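Local coordinates for putative nisin-resistance protein (Streptococcus agalactiae 515, PDB 4Y68) that probably cleaves the lantibiotic nisin as a peptidase of family S41 and thereby makes the streptococcus resistant to it, at residues Ser31-Arg34 against Tyr35-Ile39; Gln51-Gln54 against Trp55-Arg59; Ile58-Arg61 against Ser62-Leu66. All blocks are in the same frame, centred on the assembly; numbering follows the deposited sequence.

Interaction 1 of 3, residues Ser31-Arg34 against Tyr35-Ile39; sequences SSER and YGRVI
Tyr35, Gly36, Arg37 and Val38 each turn a backbone amide to the carbonyl four residues earlier, from Ser31 to Arg34 in order, so the first turns of helix 32-46 close with bonds ranging from 2.8 Å (Val38 N to Arg34 O) to 3.1 Å (Gly36 N to Ser32 O). Just ahead of them, Ser31 OG accepts from Arg34 N at 3.0 Å in a nearly straight bond (169°). On one flank Glu33 and Arg37 run alongside each other. Extended, with CG anti to the backbone N (chi1 179°), Glu33 runs its CG past CD of Arg37. The carboxylate and guanidinium planes stand 77° apart, and Glu33 OE2, 4.4 Å from Arg37 NH1, lies well out of the guanidinium plane. The two charges are therefore linked through a water at the guanidinium edge, which accepts from Arg37 NH1 at 2.7 Å and donates to Glu33 OE2 at 2.6 Å. Glu33 OE2 also forms a salt bridge with Lys67. Arg34, bent at chi2 and chi3, lays one guanidinium face against the methyl CG2 of Val38, 3.4 Å from NH1. Tyr35 instead leads away from the turn, stacking on Tyr72 and bonding through OH to Asp264 and Arg76. The whole is an N-capped helix start, with a serine at the N-cap and side chains paired four residues apart.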
ATOM      1  N   SER A  31     -11.885 -29.564  -2.780  1.00 29.59           N
ATOM      2  CA  SER A  31     -11.430 -30.228  -1.575  1.00 31.00           C
ATOM      3  C   SER A  31     -10.406 -29.345  -0.856  1.00 28.21           C
ATOM      4  O   SER A  31      -9.826 -28.421  -1.442  1.00 27.37           O
ATOM      5  CB  SER A  31     -10.815 -31.578  -1.924  1.00 25.51           C
ATOM      6  OG  SER A  31      -9.585 -31.355  -2.599  1.00 30.47           O
ATOM      7  N   SER A  32     -10.168 -29.635   0.410  1.00 28.05           N
ATOM      8  CA  SER A  32      -9.121 -28.934   1.129  1.00 28.75           C
ATOM      9  C   SER A  32      -7.754 -29.067   0.457  1.00 27.06           C
ATOM     10  O   SER A  32      -6.982 -28.107   0.444  1.00 25.55           O
ATOM     11  CB  SER A  32      -9.064 -29.434   2.556  1.00 30.01           C
ATOM     12  OG  SER A  32     -10.315 -29.195   3.164  1.00 30.64           O
ATOM     13  N   GLU A  33      -7.454 -30.229  -0.120  1.00 27.51           N
ATOM     14  CA  GLU A  33      -6.214 -30.368  -0.882  1.00 29.00           C
ATOM     15  C   GLU A  33      -6.164 -29.454  -2.107  1.00 26.00           C
ATOM     16  O   GLU A  33      -5.184 -28.734  -2.294  1.00 26.80           O
ATOM     17  CB  GLU A  33      -5.994 -31.804  -1.337  1.00 26.31           C
ATOM     18  CG  GLU A  33      -4.710 -31.975  -2.152  1.00 27.81           C
ATOM     19  CD  GLU A  33      -4.430 -33.422  -2.558  1.00 34.09           C
ATOM     20  OE1 GLU A  33      -5.278 -34.291  -2.272  1.00 35.24           O
ATOM     21  OE2 GLU A  33      -3.367 -33.689  -3.175  1.00 34.92           O
ATOM     22  N   ARG A  34      -7.183 -29.527  -2.955  1.00 24.01           N
ATOM     23  CA  ARG A  34      -7.326 -28.629  -4.116  1.00 29.22           C
ATOM     24  C   ARG A  34      -7.122 -27.166  -3.718  1.00 26.53           C
ATOM     25  O   ARG A  34      -6.364 -26.435  -4.345  1.00 23.06           O
ATOM     26  CB  ARG A  34      -8.727 -28.774  -4.742  1.00 33.27           C
ATOM     27  CG  ARG A  34      -8.795 -28.961  -6.258  1.00 39.98           C
ATOM     28  CD  ARG A  34      -8.504 -27.709  -7.031  1.00 37.15           C
ATOM     29  NE  ARG A  34      -7.112 -27.681  -7.473  1.00 48.69           N
ATOM     30  CZ  ARG A  34      -6.632 -26.921  -8.466  1.00 49.96           C
ATOM     31  NH1 ARG A  34      -7.427 -26.108  -9.157  1.00 49.16           N
ATOM     32  NH2 ARG A  34      -5.338 -26.980  -8.774  1.00 45.22           N
ATOM     33  N   TYR A  35      -7.840 -26.756  -2.674  1.00 25.58           N
ATOM     34  CA  TYR A  35      -7.811 -25.388  -2.187  1.00 24.93           C
ATOM     35  C   TYR A  35      -6.369 -24.981  -1.900  1.00 26.50           C
ATOM     36  O   TYR A  35      -5.948 -23.884  -2.262  1.00 23.70           O
ATOM     37  CB  TYR A  35      -8.704 -25.272  -0.955  1.00 24.28           C
ATOM     38  CG  TYR A  35      -8.807 -23.916  -0.286  1.00 23.56           C
ATOM     39  CD1 TYR A  35      -9.948 -23.131  -0.432  1.00 27.96           C
ATOM     40  CD2 TYR A  35      -7.789 -23.443   0.538  1.00 26.72           C
ATOM     41  CE1 TYR A  35     -10.059 -21.895   0.198  1.00 26.09           C
ATOM     42  CE2 TYR A  35      -7.883 -22.208   1.168  1.00 22.80           C
ATOM     43  CZ  TYR A  35      -9.027 -21.437   0.998  1.00 26.86           C
ATOM     44  OH  TYR A  35      -9.148 -20.218   1.646  1.00 26.01           O
ATOM     45  N   GLY A  36      -5.599 -25.891  -1.300  1.00 26.92           N
ATOM     46  CA  GLY A  36      -4.203 -25.625  -1.020  1.00 23.47           C
ATOM     47  C   GLY A  36      -3.354 -25.564  -2.276  1.00 22.54           C
ATOM     48  O   GLY A  36      -2.423 -24.761  -2.368  1.00 21.18           O
ATOM     49  N   ARG A  37      -3.671 -26.409  -3.252  1.00 22.16           N
ATOM     50  CA  ARG A  37      -2.878 -26.472  -4.472  1.00 25.57           C
ATOM     51  C   ARG A  37      -3.116 -25.235  -5.361  1.00 24.89           C
ATOM     52  O   ARG A  37      -2.207 -24.775  -6.061  1.00 23.50           O
ATOM     53  CB  ARG A  37      -3.167 -27.760  -5.235  1.00 24.88           C
ATOM     54  CG  ARG A  37      -2.578 -28.988  -4.564  1.00 27.98           C
ATOM     55  CD  ARG A  37      -2.923 -30.254  -5.318  1.00 31.19           C
ATOM     56  NE  ARG A  37      -2.174 -30.384  -6.563  1.00 30.70           N
ATOM     57  CZ  ARG A  37      -0.988 -30.980  -6.656  1.00 33.03           C
ATOM     58  NH1 ARG A  37      -0.409 -31.488  -5.573  1.00 27.40           N
ATOM     59  NH2 ARG A  37      -0.376 -31.064  -7.834  1.00 31.64           N
ATOM     60  N   VAL A  38      -4.324 -24.690  -5.293  1.00 27.15           N
ATOM     61  CA  VAL A  38      -4.659 -23.449  -5.985  1.00 25.94           C
ATOM     62  C   VAL A  38      -3.764 -22.315  -5.507  1.00 22.13           C
ATOM     63  O   VAL A  38      -3.303 -21.508  -6.301  1.00 22.48           O
ATOM     64  CB  VAL A  38      -6.146 -23.050  -5.764  1.00 28.39           C
ATOM     65  CG1 VAL A  38      -6.337 -21.547  -6.009  1.00 23.00           C
ATOM     66  CG2 VAL A  38      -7.044 -23.877  -6.660  1.00 27.92           C
ATOM     67  N   ILE A  39      -3.507 -22.259  -4.205  1.00 22.05           N
ATOM     68  CA  ILE A  39      -2.639 -21.211  -3.675  1.00 21.23           C
ATOM     69  C   ILE A  39      -1.192 -21.403  -4.136  1.00 21.22           C
ATOM     70  O   ILE A  39      -0.511 -20.445  -4.476  1.00 22.75           O
ATOM     71  CB  ILE A  39      -2.687 -21.153  -2.142  1.00 22.83           C
ATOM     72  CG1 ILE A  39      -4.120 -20.838  -1.673  1.00 21.38           C
ATOM     73  CG2 ILE A  39      -1.651 -20.117  -1.620  1.00 21.14           C
ATOM     74  CD1 ILE A  39      -4.359 -21.118  -0.172  1.00 21.14           C
TER
HETATM   75  O   HOH W   1      -1.221 -32.277  -3.113  1.00 32.19           O

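Interaction 2 of 3, residues Gln51-Gln54 against Trp55-Arg59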
ATOM      1  N   GLN A  51      10.764 -19.856  -7.466  1.00 27.35           N
ATOM      2  CA  GLN A  51      11.399 -20.701  -8.478  1.00 30.69           C
ATOM      3  C   GLN A  51      12.688 -21.270  -7.907  1.00 30.11           C
ATOM      4  O   GLN A  51      13.257 -20.697  -6.993  1.00 29.36           O
ATOM      5  CB  GLN A  51      11.689 -19.924  -9.775  1.00 29.46           C
ATOM      6  CG  GLN A  51      12.524 -18.646  -9.607  1.00 25.80           C
ATOM      7  CD  GLN A  51      11.674 -17.452  -9.201  1.00 31.65           C
ATOM      8  OE1 GLN A  51      10.495 -17.372  -9.545  1.00 29.44           O
ATOM      9  NE2 GLN A  51      12.267 -16.523  -8.458  1.00 29.43           N
ATOM     10  N   GLY A  52      13.145 -22.397  -8.442  1.00 33.55           N
ATOM     11  CA  GLY A  52      14.458 -22.904  -8.090  1.00 33.80           C
ATOM     12  C   GLY A  52      14.431 -24.021  -7.074  1.00 32.74           C
ATOM     13  O   GLY A  52      13.373 -24.398  -6.574  1.00 30.73           O
ATOM     14  N   ARG A  53      15.613 -24.529  -6.748  1.00 34.66           N
ATOM     15  CA  ARG A  53      15.745 -25.724  -5.919  1.00 31.63           C
ATOM     16  C   ARG A  53      15.109 -25.591  -4.546  1.00 32.75           C
ATOM     17  O   ARG A  53      14.411 -26.499  -4.109  1.00 28.89           O
ATOM     18  CB  ARG A  53      17.219 -26.103  -5.753  1.00 34.35           C
ATOM     19  CG  ARG A  53      17.437 -27.494  -5.156  1.00 32.88           C
ATOM     20  CD  ARG A  53      17.296 -28.614  -6.223  1.00 37.86           C
ATOM     21  NE  ARG A  53      18.045 -29.802  -5.802  1.00 39.52           N
ATOM     22  CZ  ARG A  53      17.509 -30.860  -5.201  1.00 36.40           C
ATOM     23  NH1 ARG A  53      16.195 -30.928  -4.983  1.00 35.96           N
ATOM     24  NH2 ARG A  53      18.291 -31.869  -4.839  1.00 35.09           N
ATOM     25  N   GLN A  54      15.348 -24.494  -3.832  1.00 30.26           N
ATOM     26  CA  GLN A  54      14.699 -24.389  -2.524  1.00 30.54           C
ATOM     27  C   GLN A  54      13.171 -24.269  -2.658  1.00 32.41           C
ATOM     28  O   GLN A  54      12.430 -24.782  -1.817  1.00 29.97           O
ATOM     29  CB  GLN A  54      15.245 -23.207  -1.729  1.00 33.66           C
ATOM     30  CG  GLN A  54      16.750 -23.221  -1.587  1.00 41.42           C
ATOM     31  CD  GLN A  54      17.246 -24.526  -0.986  1.00 47.37           C
ATOM     32  OE1 GLN A  54      16.640 -25.056  -0.047  1.00 47.37           O
ATOM     33  NE2 GLN A  54      18.335 -25.064  -1.540  1.00 38.85           N
ATOM     34  N   TRP A  55      12.693 -23.598  -3.703  1.00 30.39           N
ATOM     35  CA  TRP A  55      11.252 -23.406  -3.847  1.00 26.95           C
ATOM     36  C   TRP A  55      10.507 -24.724  -3.996  1.00 28.39           C
ATOM     37  O   TRP A  55       9.535 -24.960  -3.301  1.00 28.40           O
ATOM     38  CB  TRP A  55      10.936 -22.514  -5.039  1.00 27.33           C
ATOM     39  CG  TRP A  55       9.534 -22.688  -5.519  1.00 25.35           C
ATOM     40  CD1 TRP A  55       9.131 -23.237  -6.716  1.00 25.14           C
ATOM     41  CD2 TRP A  55       8.331 -22.338  -4.806  1.00 20.87           C
ATOM     42  NE1 TRP A  55       7.757 -23.227  -6.787  1.00 24.73           N
ATOM     43  CE2 TRP A  55       7.242 -22.678  -5.635  1.00 20.90           C
ATOM     44  CE3 TRP A  55       8.074 -21.761  -3.548  1.00 19.55           C
ATOM     45  CZ2 TRP A  55       5.908 -22.460  -5.250  1.00 23.53           C
ATOM     46  CZ3 TRP A  55       6.759 -21.548  -3.165  1.00 21.64           C
ATOM     47  CH2 TRP A  55       5.688 -21.904  -4.008  1.00 23.17           C
ATOM     48  N   GLN A  56      10.909 -25.582  -4.928  1.00 30.78           N
ATOM     49  CA  GLN A  56      10.324 -26.929  -4.922  1.00 33.74           C
ATOM     50  C   GLN A  56      11.067 -27.597  -3.815  1.00 31.08           C
ATOM     51  O   GLN A  56      12.186 -27.234  -3.582  1.00 39.19           O
ATOM     52  CB  GLN A  56      10.512 -27.647  -6.240  1.00 38.48           C
ATOM     53  CG  GLN A  56      11.936 -27.735  -6.633  1.00 39.93           C
ATOM     54  CD  GLN A  56      12.203 -26.973  -7.899  1.00 46.74           C
ATOM     55  OE1 GLN A  56      11.274 -26.399  -8.489  1.00 47.35           O
ATOM     56  NE2 GLN A  56      13.477 -26.961  -8.341  1.00 42.00           N
ATOM     57  N   ILE A  57      10.481 -28.547  -3.121  1.00 38.05           N
ATOM     58  CA  ILE A  57      11.025 -29.002  -1.814  1.00 32.83           C
ATOM     59  C   ILE A  57      10.126 -28.389  -0.802  1.00 28.15           C
ATOM     60  O   ILE A  57       9.389 -29.105  -0.134  1.00 33.98           O
ATOM     61  CB  ILE A  57      12.495 -28.586  -1.456  1.00 35.46           C
ATOM     62  CG1 ILE A  57      13.542 -29.320  -2.303  1.00 37.72           C
ATOM     63  CG2 ILE A  57      12.787 -28.850   0.037  1.00 25.67           C
ATOM     64  CD1 ILE A  57      14.957 -28.766  -2.107  1.00 34.34           C
ATOM     65  N   ILE A  58      10.174 -27.055  -0.694  1.00 30.24           N
ATOM     66  CA  ILE A  58       9.181 -26.366   0.126  1.00 30.70           C
ATOM     67  C   ILE A  58       7.807 -26.651  -0.461  1.00 28.46           C
ATOM     68  O   ILE A  58       6.889 -27.058   0.257  1.00 29.91           O
ATOM     69  CB  ILE A  58       9.420 -24.853   0.212  1.00 31.70           C
ATOM     70  CG1 ILE A  58      10.611 -24.558   1.122  1.00 30.57           C
ATOM     71  CG2 ILE A  58       8.193 -24.162   0.782  1.00 29.73           C
ATOM     72  CD1 ILE A  58      11.095 -23.087   1.039  1.00 29.51           C
ATOM     73  N   ARG A  59       7.683 -26.499  -1.776  1.00 25.11           N
ATOM     74  CA  ARG A  59       6.408 -26.741  -2.428  1.00 26.18           C
ATOM     75  C   ARG A  59       6.032 -28.226  -2.359  1.00 30.02           C
ATOM     76  O   ARG A  59       4.886 -28.574  -2.047  1.00 28.01           O
ATOM     77  CB  ARG A  59       6.428 -26.276  -3.888  1.00 22.55           C
ATOM     78  CG  ARG A  59       5.281 -26.875  -4.685  1.00 27.53           C
ATOM     79  CD  ARG A  59       5.031 -26.217  -6.039  1.00 25.87           C
ATOM     80  NE  ARG A  59       3.634 -26.398  -6.441  1.00 26.14           N
ATOM     81  CZ  ARG A  59       3.078 -25.818  -7.506  1.00 28.89           C
ATOM     82  NH1 ARG A  59       3.805 -25.043  -8.301  1.00 26.14           N
ATOM     83  NH2 ARG A  59       1.797 -26.013  -7.782  1.00 26.11           N
TER
HETATM   84  O   HOH W   2      14.367 -21.274  -4.634  1.00 30.88           O
HETATM   85  O   HOH W   3      11.096 -23.928 -10.117  1.00 30.38           O
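Gln56 N donates to Gly52 O at 3.2 Å (162°) and Ile58 N reaches Gln54 O in a weak bond of 3.4 Å, joining the loop 51-54 to the beginning of helix 55-66. The peptide linking Gln56 to Ile57 departs from helical angles and leaves Gln56 O improbably close to Arg53 O, so this peptide is doubtful as modelled. Two waters reinforce the bend. One donates to Gln51 O at 2.7 Å and accepts weakly from Trp55 N; the other accepts from Gly52 N and donates to Gln56 OE1 at 3.0 Å. Gln56 folds back toward Gly52, to this second water, because CG sits between the backbone N and the carbonyl carbon (chi1 56°). Trp55 meets the loop with its near end: CB lies 3.4 Å from Gly52 O, and CG is 3.7 Å from Gln51 N, while CB of Arg59 sits over one face of the indole near its rim. The far end leads away, NE1 bonding to Glu44. Arg53 NH1 passes CD1 of Ile57 at 3.8 Å, a contact to be read with the same caution. The loop, bridged by two waters, leads into the first turn of helix 55-66 and so completes the connection of an alpha-helical hairpin, in which Trp55 packs on Val43 of helix 32-46.

Interaction 3 of 3, residues Ile58-Arg61 against Ser62-Leu66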
ATOM      1  N   ILE A  58      10.174 -27.055  -0.694  1.00 30.24           N
ATOM      2  CA  ILE A  58       9.181 -26.366   0.126  1.00 30.70           C
ATOM      3  C   ILE A  58       7.807 -26.651  -0.461  1.00 28.46           C
ATOM      4  O   ILE A  58       6.889 -27.058   0.257  1.00 29.91           O
ATOM      5  CB  ILE A  58       9.420 -24.853   0.212  1.00 31.70           C
ATOM      6  CG1 ILE A  58      10.611 -24.558   1.122  1.00 30.57           C
ATOM      7  CG2 ILE A  58       8.193 -24.162   0.782  1.00 29.73           C
ATOM      8  CD1 ILE A  58      11.095 -23.087   1.039  1.00 29.51           C
ATOM      9  N   ARG A  59       7.683 -26.499  -1.776  1.00 25.11           N
ATOM     10  CA  ARG A  59       6.408 -26.741  -2.428  1.00 26.18           C
ATOM     11  C   ARG A  59       6.032 -28.226  -2.359  1.00 30.02           C
ATOM     12  O   ARG A  59       4.886 -28.574  -2.047  1.00 28.01           O
ATOM     13  CB  ARG A  59       6.428 -26.276  -3.888  1.00 22.55           C
ATOM     14  CG  ARG A  59       5.281 -26.875  -4.685  1.00 27.53           C
ATOM     15  CD  ARG A  59       5.031 -26.217  -6.039  1.00 25.87           C
ATOM     16  NE  ARG A  59       3.634 -26.398  -6.441  1.00 26.14           N
ATOM     17  CZ  ARG A  59       3.078 -25.818  -7.506  1.00 28.89           C
ATOM     18  NH1 ARG A  59       3.805 -25.043  -8.301  1.00 26.14           N
ATOM     19  NH2 ARG A  59       1.797 -26.013  -7.782  1.00 26.11           N
ATOM     20  N   GLN A  60       6.993 -29.098  -2.657  1.00 28.79           N
ATOM     21  CA  GLN A  60       6.761 -30.538  -2.573  1.00 33.23           C
ATOM     22  C   GLN A  60       6.353 -30.922  -1.159  1.00 31.05           C
ATOM     23  O   GLN A  60       5.388 -31.658  -0.962  1.00 32.53           O
ATOM     24  CB  GLN A  60       8.009 -31.321  -3.016  1.00 33.12           C
ATOM     25  CG  GLN A  60       7.991 -32.817  -2.675  1.00 40.78           C
ATOM     26  CD  GLN A  60       8.580 -33.135  -1.289  1.00 44.61           C
ATOM     27  OE1 GLN A  60       9.376 -32.357  -0.725  1.00 41.40           O
ATOM     28  NE2 GLN A  60       8.186 -34.283  -0.737  1.00 44.52           N
ATOM     29  N   ARG A  61       7.067 -30.397  -0.168  1.00 32.26           N
ATOM     30  CA  ARG A  61       6.742 -30.709   1.219  1.00 33.33           C
ATOM     31  C   ARG A  61       5.328 -30.245   1.557  1.00 34.69           C
ATOM     32  O   ARG A  61       4.605 -30.879   2.336  1.00 31.79           O
ATOM     33  CB  ARG A  61       7.742 -30.063   2.174  1.00 33.66           C
ATOM     34  CG  ARG A  61       7.396 -30.332   3.631  1.00 41.47           C
ATOM     35  CD  ARG A  61       8.551 -30.002   4.582  1.00 50.06           C
ATOM     36  NE  ARG A  61       8.925 -28.594   4.535  1.00 41.46           N
ATOM     37  CZ  ARG A  61      10.068 -28.139   4.038  1.00 43.70           C
ATOM     38  NH1 ARG A  61      10.970 -28.981   3.559  1.00 45.26           N
ATOM     39  NH2 ARG A  61      10.314 -26.839   4.033  1.00 45.58           N
ATOM     40  N   SER A  62       4.936 -29.124   0.963  1.00 30.10           N
ATOM     41  CA  SER A  62       3.621 -28.568   1.215  1.00 29.97           C
ATOM     42  C   SER A  62       2.519 -29.438   0.583  1.00 28.73           C
ATOM     43  O   SER A  62       1.505 -29.738   1.207  1.00 28.86           O
ATOM     44  CB  SER A  62       3.581 -27.140   0.680  1.00 31.15           C
ATOM     45  OG  SER A  62       2.302 -26.589   0.856  1.00 33.93           O
ATOM     46  N   GLU A  63       2.738 -29.855  -0.659  1.00 30.56           N
ATOM     47  CA  GLU A  63       1.817 -30.767  -1.344  1.00 33.15           C
ATOM     48  C   GLU A  63       1.635 -32.102  -0.605  1.00 30.62           C
ATOM     49  O   GLU A  63       0.537 -32.657  -0.567  1.00 30.23           O
ATOM     50  CB  GLU A  63       2.299 -31.018  -2.771  1.00 28.02           C
ATOM     51  CG  GLU A  63       2.192 -29.792  -3.637  1.00 28.55           C
ATOM     52  CD  GLU A  63       2.964 -29.914  -4.913  1.00 30.91           C
ATOM     53  OE1 GLU A  63       3.759 -30.863  -5.018  1.00 35.95           O
ATOM     54  OE2 GLU A  63       2.787 -29.060  -5.813  1.00 33.63           O
ATOM     55  N   LYS A  64       2.704 -32.605  -0.000  1.00 33.33           N
ATOM     56  CA  LYS A  64       2.621 -33.867   0.742  1.00 30.42           C
ATOM     57  C   LYS A  64       1.681 -33.714   1.934  1.00 32.21           C
ATOM     58  O   LYS A  64       0.788 -34.537   2.131  1.00 35.15           O
ATOM     59  CB  LYS A  64       4.009 -34.340   1.193  1.00 31.60           C
ATOM     60  CG  LYS A  64       3.990 -35.634   2.015  1.00 40.21           C
ATOM     61  CD  LYS A  64       5.354 -36.315   2.054  1.00 48.21           C
ATOM     62  CE  LYS A  64       5.882 -36.483   3.485  1.00 51.07           C
ATOM     63  NZ  LYS A  64       7.136 -37.310   3.546  1.00 54.09           N
ATOM     64  N   LYS A  65       1.847 -32.645   2.708  1.00 30.72           N
ATOM     65  CA  LYS A  65       0.918 -32.386   3.805  1.00 30.43           C
ATOM     66  C   LYS A  65      -0.521 -32.163   3.296  1.00 32.30           C
ATOM     67  O   LYS A  65      -1.478 -32.598   3.934  1.00 31.31           O
ATOM     68  CB  LYS A  65       1.384 -31.173   4.629  1.00 31.41           C
ATOM     69  CG  LYS A  65       2.813 -31.297   5.171  1.00 31.48           C
ATOM     70  CD  LYS A  65       3.069 -30.264   6.273  1.00 36.59           C
ATOM     71  CE  LYS A  65       4.449 -30.444   6.916  1.00 48.20           C
ATOM     72  NZ  LYS A  65       5.583 -29.900   6.094  1.00 48.98           N
ATOM     73  N   LEU A  66      -0.680 -31.479   2.159  1.00 29.40           N
ATOM     74  CA  LEU A  66      -2.024 -31.142   1.691  1.00 28.48           C
ATOM     75  C   LEU A  66      -2.852 -32.396   1.374  1.00 31.46           C
ATOM     76  O   LEU A  66      -4.071 -32.354   1.436  1.00 31.13           O
ATOM     77  CB  LEU A  66      -1.965 -30.224   0.458  1.00 26.52           C
ATOM     78  CG  LEU A  66      -1.624 -28.744   0.665  1.00 25.19           C
ATOM     79  CD1 LEU A  66      -1.624 -28.006  -0.675  1.00 26.85           C
ATOM     80  CD2 LEU A  66      -2.596 -28.095   1.614  1.00 22.97           C
TER
HETATM   81  O   HOH W   4       0.208 -27.744  -6.132  1.00 29.06           O
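Lys65 NZ lies at the edge of the Arg61 guanidinium, near its plane and 3.9 Å from NE, while Ile58 CA sits over one face of the same group, toward its rim. Like charges thus come close where the side chains of Arg61 and Lys65 run side by side in the same direction, and some repulsion is likely, though Arg61 NH2 is engaged in a salt bridge with Glu81 of helix 72-87. The guanidinium of Arg59 takes a water at its edge, in plane: NH2 donates to it at 2.9 Å, and the water donates in turn to Glu63 OE2. This oxygen is also held directly by Arg59 NE at 2.9 Å, a bent bond (133°) in a salt bridge that meets the carboxylate from above its plane. It is a classic i to i+4 ion pair on a helix, with the flat groups turned 61° against each other. Glu63 reaches Arg59 by turning back over the preceding turn, CG beside the backbone N (chi1 -68°). Arg59 has further salt bridges to Glu44 and Asp41. Beneath these pairs the helical backbone bonds run from Ser62 N to Ile58 O through to Lys65 N to Arg61 O, and CB of Ser62, buried toward helices 32-46 and 72-87, rests 3.3 Å from Ile58 O.

Overall arrangement
From the N terminus, interaction 1 comes first, at the start of helix 32-46; the chain then runs down that helix and through a loop to interaction 2, which turns it into helix 55-66, and interaction 3 continues up that helix. All three are local and in series: each joins directly consecutive residues, none encloses another, and interactions 2 and 3 overlap at Ile58 and Arg59. In space the chain doubles back. Interactions 1 and 3 touch, with Leu66 CD1 against the backbone of Gly36 and Arg37, whereas interactions 1 and 2 have centres about 18 Å apart. That touch helps join the two helices as a hairpin, which packs against helix 72-87.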